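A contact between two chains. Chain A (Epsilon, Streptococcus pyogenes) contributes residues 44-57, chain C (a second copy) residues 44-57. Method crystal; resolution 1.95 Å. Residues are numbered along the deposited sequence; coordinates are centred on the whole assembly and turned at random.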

# COMPACT_ATOMS: atom_id res chain seq x y z
N VAL A 44 -5.45 -3.18 10.50
CA VAL A 44 -6.58 -3.75 9.77
C VAL A 44 -6.72 -3.01 8.45
O VAL A 44 -7.08 -3.60 7.43
N ASN A 45 -6.43 -1.71 8.45
CA ASN A 45 -6.50 -0.92 7.23
C ASN A 45 -5.47 -1.50 6.25
O ASN A 45 -5.75 -1.69 5.06
N LEU A 46 -4.29 -1.82 6.76
CA LEU A 46 -3.24 -2.40 5.93
C LEU A 46 -3.67 -3.77 5.40
O LEU A 46 -3.48 -4.07 4.22
N LEU A 47 -4.24 -4.59 6.28
CA LEU A 47 -4.70 -5.91 5.88
C LEU A 47 -5.69 -5.78 4.72
O LEU A 47 -5.59 -6.52 3.73
N ASN A 48 -6.62 -4.85 4.84
CA ASN A 48 -7.62 -4.64 3.80
C ASN A 48 -7.02 -4.17 2.49
O ASN A 48 -7.49 -4.54 1.42
N GLN A 49 -5.97 -3.35 2.58
CA GLN A 49 -5.31 -2.93 1.35
C GLN A 49 -4.62 -4.10 0.66
O GLN A 49 -4.64 -4.23 -0.54
N LEU A 50 -4.07 -4.98 1.51
CA LEU A 50 -3.39 -6.17 0.98
C LEU A 50 -4.42 -7.10 0.33
O LEU A 50 -4.13 -7.73 -0.69
N LYS A 51 -5.61 -7.19 0.92
CA LYS A 51 -6.66 -8.02 0.35
C LYS A 51 -7.02 -7.48 -1.04
O LYS A 51 -7.23 -8.23 -1.99
N LEU A 52 -7.08 -6.16 -1.14
CA LEU A 52 -7.41 -5.51 -2.40
C LEU A 52 -6.32 -5.81 -3.43
O LEU A 52 -6.60 -6.10 -4.60
N ALA A 53 -5.07 -5.76 -2.99
CA ALA A 53 -3.94 -6.03 -3.87
C ALA A 53 -3.98 -7.45 -4.44
O ALA A 53 -3.66 -7.67 -5.61
N LYS A 54 -4.39 -8.40 -3.60
CA LYS A 54 -4.46 -9.81 -3.98
C LYS A 54 -5.62 -10.22 -4.89
O LYS A 54 -5.65 -11.35 -5.38
N ARG A 55 -6.56 -9.32 -5.12
CA ARG A 55 -7.70 -9.65 -5.97
C ARG A 55 -7.38 -9.62 -7.47
O ARG A 55 -8.18 -10.08 -8.28
N VAL A 56 -6.22 -9.09 -7.82
CA VAL A 56 -5.85 -8.98 -9.23
C VAL A 56 -5.42 -10.27 -9.90
O VAL A 56 -4.91 -11.19 -9.25
N ASN A 57 -5.63 -10.35 -11.21
CA ASN A 57 -5.22 -11.52 -11.99
C ASN A 57 -3.89 -11.19 -12.65
O ASN A 57 -3.85 -10.50 -13.67
N VAL C 44 -5.77 1.64 -11.03
CA VAL C 44 -7.05 1.80 -10.36
C VAL C 44 -7.01 1.06 -9.02
O VAL C 44 -7.52 1.54 -8.01
N ASN C 45 -6.40 -0.12 -9.03
CA ASN C 45 -6.27 -0.91 -7.81
C ASN C 45 -5.47 -0.08 -6.81
O ASN C 45 -5.82 -0.01 -5.64
N LEU C 46 -4.41 0.56 -7.29
CA LEU C 46 -3.59 1.39 -6.41
C LEU C 46 -4.43 2.56 -5.89
O LEU C 46 -4.39 2.89 -4.70
N LEU C 47 -5.19 3.20 -6.78
CA LEU C 47 -6.04 4.32 -6.39
C LEU C 47 -7.00 3.91 -5.28
O LEU C 47 -7.19 4.64 -4.32
N ASN C 48 -7.60 2.73 -5.42
CA ASN C 48 -8.54 2.23 -4.42
C ASN C 48 -7.86 1.96 -3.08
O ASN C 48 -8.46 2.16 -2.03
N GLN C 49 -6.61 1.50 -3.11
CA GLN C 49 -5.89 1.26 -1.87
C GLN C 49 -5.64 2.58 -1.15
O GLN C 49 -5.78 2.67 0.08
N LEU C 50 -5.28 3.61 -1.92
CA LEU C 50 -5.02 4.94 -1.36
C LEU C 50 -6.31 5.54 -0.79
O LEU C 50 -6.28 6.26 0.21
N LYS C 51 -7.43 5.25 -1.43
CA LYS C 51 -8.71 5.76 -0.95
C LYS C 51 -8.97 5.15 0.42
O LYS C 51 -9.41 5.84 1.34
N LEU C 52 -8.70 3.86 0.55
CA LEU C 52 -8.89 3.16 1.81
C LEU C 52 -7.96 3.73 2.88
O LEU C 52 -8.36 3.93 4.03
N ALA C 53 -6.72 4.02 2.50
CA ALA C 53 -5.75 4.57 3.43
C ALA C 53 -6.15 5.95 3.94
O ALA C 53 -5.96 6.27 5.12
N LYS C 54 -6.71 6.77 3.05
CA LYS C 54 -7.13 8.13 3.40
C LYS C 54 -8.39 8.26 4.25
O LYS C 54 -8.57 9.25 4.95
N ARG C 55 -9.27 7.27 4.18
CA ARG C 55 -10.52 7.33 4.93
C ARG C 55 -10.40 7.36 6.46
O ARG C 55 -11.39 7.61 7.15
N VAL C 56 -9.20 7.14 6.98
CA VAL C 56 -9.01 7.11 8.43
C VAL C 56 -9.06 8.46 9.15
O VAL C 56 -9.03 9.52 8.53
N ASN C 57 -9.16 8.41 10.47
CA ASN C 57 -9.18 9.62 11.28
C ASN C 57 -7.84 9.68 12.01
O ASN C 57 -7.64 8.97 12.99

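The helical parts of the two stretches, from two copies of one protein, pack nearly antiparallel (167° between their N-to-C directions, axes 9.6 Å apart at closest approach), and the stretches bury 572 Å² in all. The register centres on A:Gln49 and C:Gln49, whose CA atoms lie 5.3 Å apart, so A:Asn45 falls beside C:Ala53 and C:Asn45 beside A:Ala53.

Two hydrogen bonds cross the contact. A:Asn45 and C:Asn45 (chi1 t) leave their helices sideways, but their amide ends reach across. A:Asn45 ND2 donates to C:Leu52 O at 3.0 Å, and C:Asn45 ND2 donates to A:Leu52 O at 3.0 Å; the second is placed less surely, because C:Asn45 ND2 is modelled too close to A:Leu52 CD2. The asparagine oxygens are used within their own helices, one turn on: C:Gln49 NE2 donates to C:Asn45 OD1 at 2.7 Å, and A:Gln49 NE2 to A:Asn45 OD1 at a very short 2.4 Å. A:Gln49 and C:Gln49 both start from chi1 m, chi2 t. A:Gln49 OE1 lies 3.5 Å from C:Gln49 O, but two acceptors cannot bond; each OE1 is satisfied elsewhere in the structure.

Van der Waals packing centres on A:Leu52 and C:Leu52, which point toward the opposing helix. A:Leu52 (t, t) places CD1 3.6 Å from C:Asn48 CB, while C:Leu52 (t, p) places CD2 3.6 Å from A:Asn48 CB and 3.6 Å from A:Gln49 CG. The different chi2 values mean that the two leucines are not exact copies.

Other methyl groups rest against amides: A:Ala53 CB is 3.8 Å from C:Gln49 NE2, and C:Ala53 CB 3.8 Å from A:Gln49 NE2. A:Val56 and C:Val56 (m) point toward the partner, with A:Val56 CG1 3.3 Å from C:Asn45 ND2 and C:Val56 CG1 3.4 Å from A:Asn45 ND2.

A:Leu46, A:Leu47, A:Leu50, C:Leu46, C:Leu47 and C:Leu50 point away.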

# COMPACT_ATOMS: atom_id res chain seq x y z
CB VAL A 44 -7.88 -3.64 10.60
CG1 VAL A 44 -9.08 -4.11 9.78
CG2 VAL A 44 -7.75 -4.50 11.86
CB ASN A 45 -6.18 0.55 7.52
CG ASN A 45 -6.32 1.43 6.30
OD1 ASN A 45 -5.48 1.42 5.40
ND2 ASN A 45 -7.40 2.21 6.25
CB LEU A 46 -1.95 -2.57 6.74
CG LEU A 46 -0.81 -3.32 6.03
CD1 LEU A 46 -0.44 -2.60 4.74
CD2 LEU A 46 0.39 -3.41 6.95
CB LEU A 47 -5.40 -6.61 7.05
CG LEU A 47 -5.97 -8.00 6.74
CD1 LEU A 47 -4.84 -8.98 6.48
CD2 LEU A 47 -6.83 -8.50 7.90
CB ASN A 48 -8.70 -3.67 4.29
CG ASN A 48 -9.57 -4.29 5.38
OD1 ASN A 48 -9.72 -5.51 5.43
ND2 ASN A 48 -10.16 -3.46 6.23
CB GLN A 49 -4.29 -1.82 1.65
CG GLN A 49 -4.91 -0.52 2.11
CD GLN A 49 -3.88 0.55 2.39
OE1 GLN A 49 -3.12 0.94 1.51
NE2 GLN A 49 -3.85 1.03 3.63
CB LEU A 50 -2.63 -6.89 2.10
CG LEU A 50 -1.49 -6.12 2.79
CD1 LEU A 50 -0.71 -7.06 3.71
CD2 LEU A 50 -0.55 -5.53 1.74
CB LYS A 51 -7.92 -8.00 1.24
CG LYS A 51 -7.76 -8.77 2.56
CD LYS A 51 -9.02 -8.64 3.44
CE LYS A 51 -8.97 -9.59 4.64
NZ LYS A 51 -9.29 -11.00 4.25
CB LEU A 52 -7.54 -4.00 -2.16
CG LEU A 52 -8.28 -3.15 -3.20
CD1 LEU A 52 -8.42 -1.73 -2.68
CD2 LEU A 52 -7.54 -3.17 -4.52
CB ALA A 53 -2.63 -5.82 -3.10
CB LYS A 54 -4.50 -10.67 -2.71
CG LYS A 54 -3.20 -10.71 -1.94
CD LYS A 54 -3.39 -11.46 -0.62
CE LYS A 54 -3.90 -12.88 -0.87
NZ LYS A 54 -4.47 -13.48 0.36
CB ARG A 55 -8.86 -8.68 -5.70
CG ARG A 55 -9.51 -8.82 -4.34
CD ARG A 55 -10.65 -7.82 -4.23
NE ARG A 55 -11.34 -7.90 -2.95
CZ ARG A 55 -12.35 -7.11 -2.61
NH1 ARG A 55 -12.78 -6.18 -3.46
NH2 ARG A 55 -12.93 -7.24 -1.42
CB VAL A 56 -4.71 -7.95 -9.43
CG1 VAL A 56 -5.12 -6.61 -8.83
CG2 VAL A 56 -3.45 -8.45 -8.78
CB ASN A 57 -6.24 -11.86 -13.07
CG ASN A 57 -5.69 -12.85 -14.08
OD1 ASN A 57 -4.92 -13.75 -13.72
ND2 ASN A 57 -6.07 -12.71 -15.34
CB VAL C 44 -8.21 1.26 -11.24
CG1 VAL C 44 -9.53 1.34 -10.48
CG2 VAL C 44 -8.29 2.08 -12.53
CB ASN C 45 -5.56 -2.23 -8.13
CG ASN C 45 -5.39 -3.10 -6.91
OD1 ASN C 45 -4.57 -2.81 -6.03
ND2 ASN C 45 -6.16 -4.19 -6.84
CB LEU C 46 -2.37 1.92 -7.17
CG LEU C 46 -1.51 2.92 -6.37
CD1 LEU C 46 -1.13 2.30 -5.02
CD2 LEU C 46 -0.26 3.27 -7.17
CB LEU C 47 -6.86 4.82 -7.59
CG LEU C 47 -7.80 5.99 -7.30
CD1 LEU C 47 -7.01 7.18 -6.79
CD2 LEU C 47 -8.56 6.37 -8.57
CB ASN C 48 -9.23 0.97 -4.94
CG ASN C 48 -10.21 1.28 -6.06
OD1 ASN C 48 -10.51 0.42 -6.90
ND2 ASN C 48 -10.72 2.51 -6.08
CB GLN C 49 -4.55 0.57 -2.15
CG GLN C 49 -4.67 -0.87 -2.62
CD GLN C 49 -3.32 -1.54 -2.73
OE1 GLN C 49 -2.55 -1.54 -1.77
NE2 GLN C 49 -3.03 -2.09 -3.89
CB LEU C 50 -4.44 5.86 -2.44
CG LEU C 50 -3.11 5.42 -3.08
CD1 LEU C 50 -2.64 6.49 -4.07
CD2 LEU C 50 -2.05 5.20 -2.00
CB LYS C 51 -9.84 5.37 -1.92
CG LYS C 51 -9.92 6.23 -3.19
CD LYS C 51 -11.02 5.73 -4.13
CE LYS C 51 -11.21 6.65 -5.34
NZ LYS C 51 -11.96 7.89 -4.98
CB LEU C 52 -8.62 1.66 1.60
CG LEU C 52 -8.66 0.72 2.81
CD1 LEU C 52 -9.97 0.88 3.58
CD2 LEU C 52 -8.50 -0.71 2.30
CB ALA C 53 -4.38 4.65 2.77
CB LYS C 54 -7.35 8.95 2.12
CG LYS C 54 -6.11 9.49 1.46
CD LYS C 54 -6.49 10.24 0.18
CE LYS C 54 -7.50 11.35 0.49
NZ LYS C 54 -8.20 11.84 -0.73
CB ARG C 55 -11.43 6.17 4.51
CG ARG C 55 -12.13 6.40 3.18
CD ARG C 55 -12.79 5.13 2.65
NE ARG C 55 -13.57 5.36 1.43
CZ ARG C 55 -13.11 5.99 0.35
NH1 ARG C 55 -11.88 6.46 0.31
NH2 ARG C 55 -13.90 6.13 -0.71
CB VAL C 56 -7.67 6.43 8.77
CG1 VAL C 56 -7.59 5.07 8.09
CG2 VAL C 56 -6.51 7.31 8.33
CB ASN C 57 -10.34 9.60 12.27
CG ASN C 57 -10.18 10.61 13.39
OD1 ASN C 57 -9.72 11.73 13.16
ND2 ASN C 57 -10.58 10.23 14.60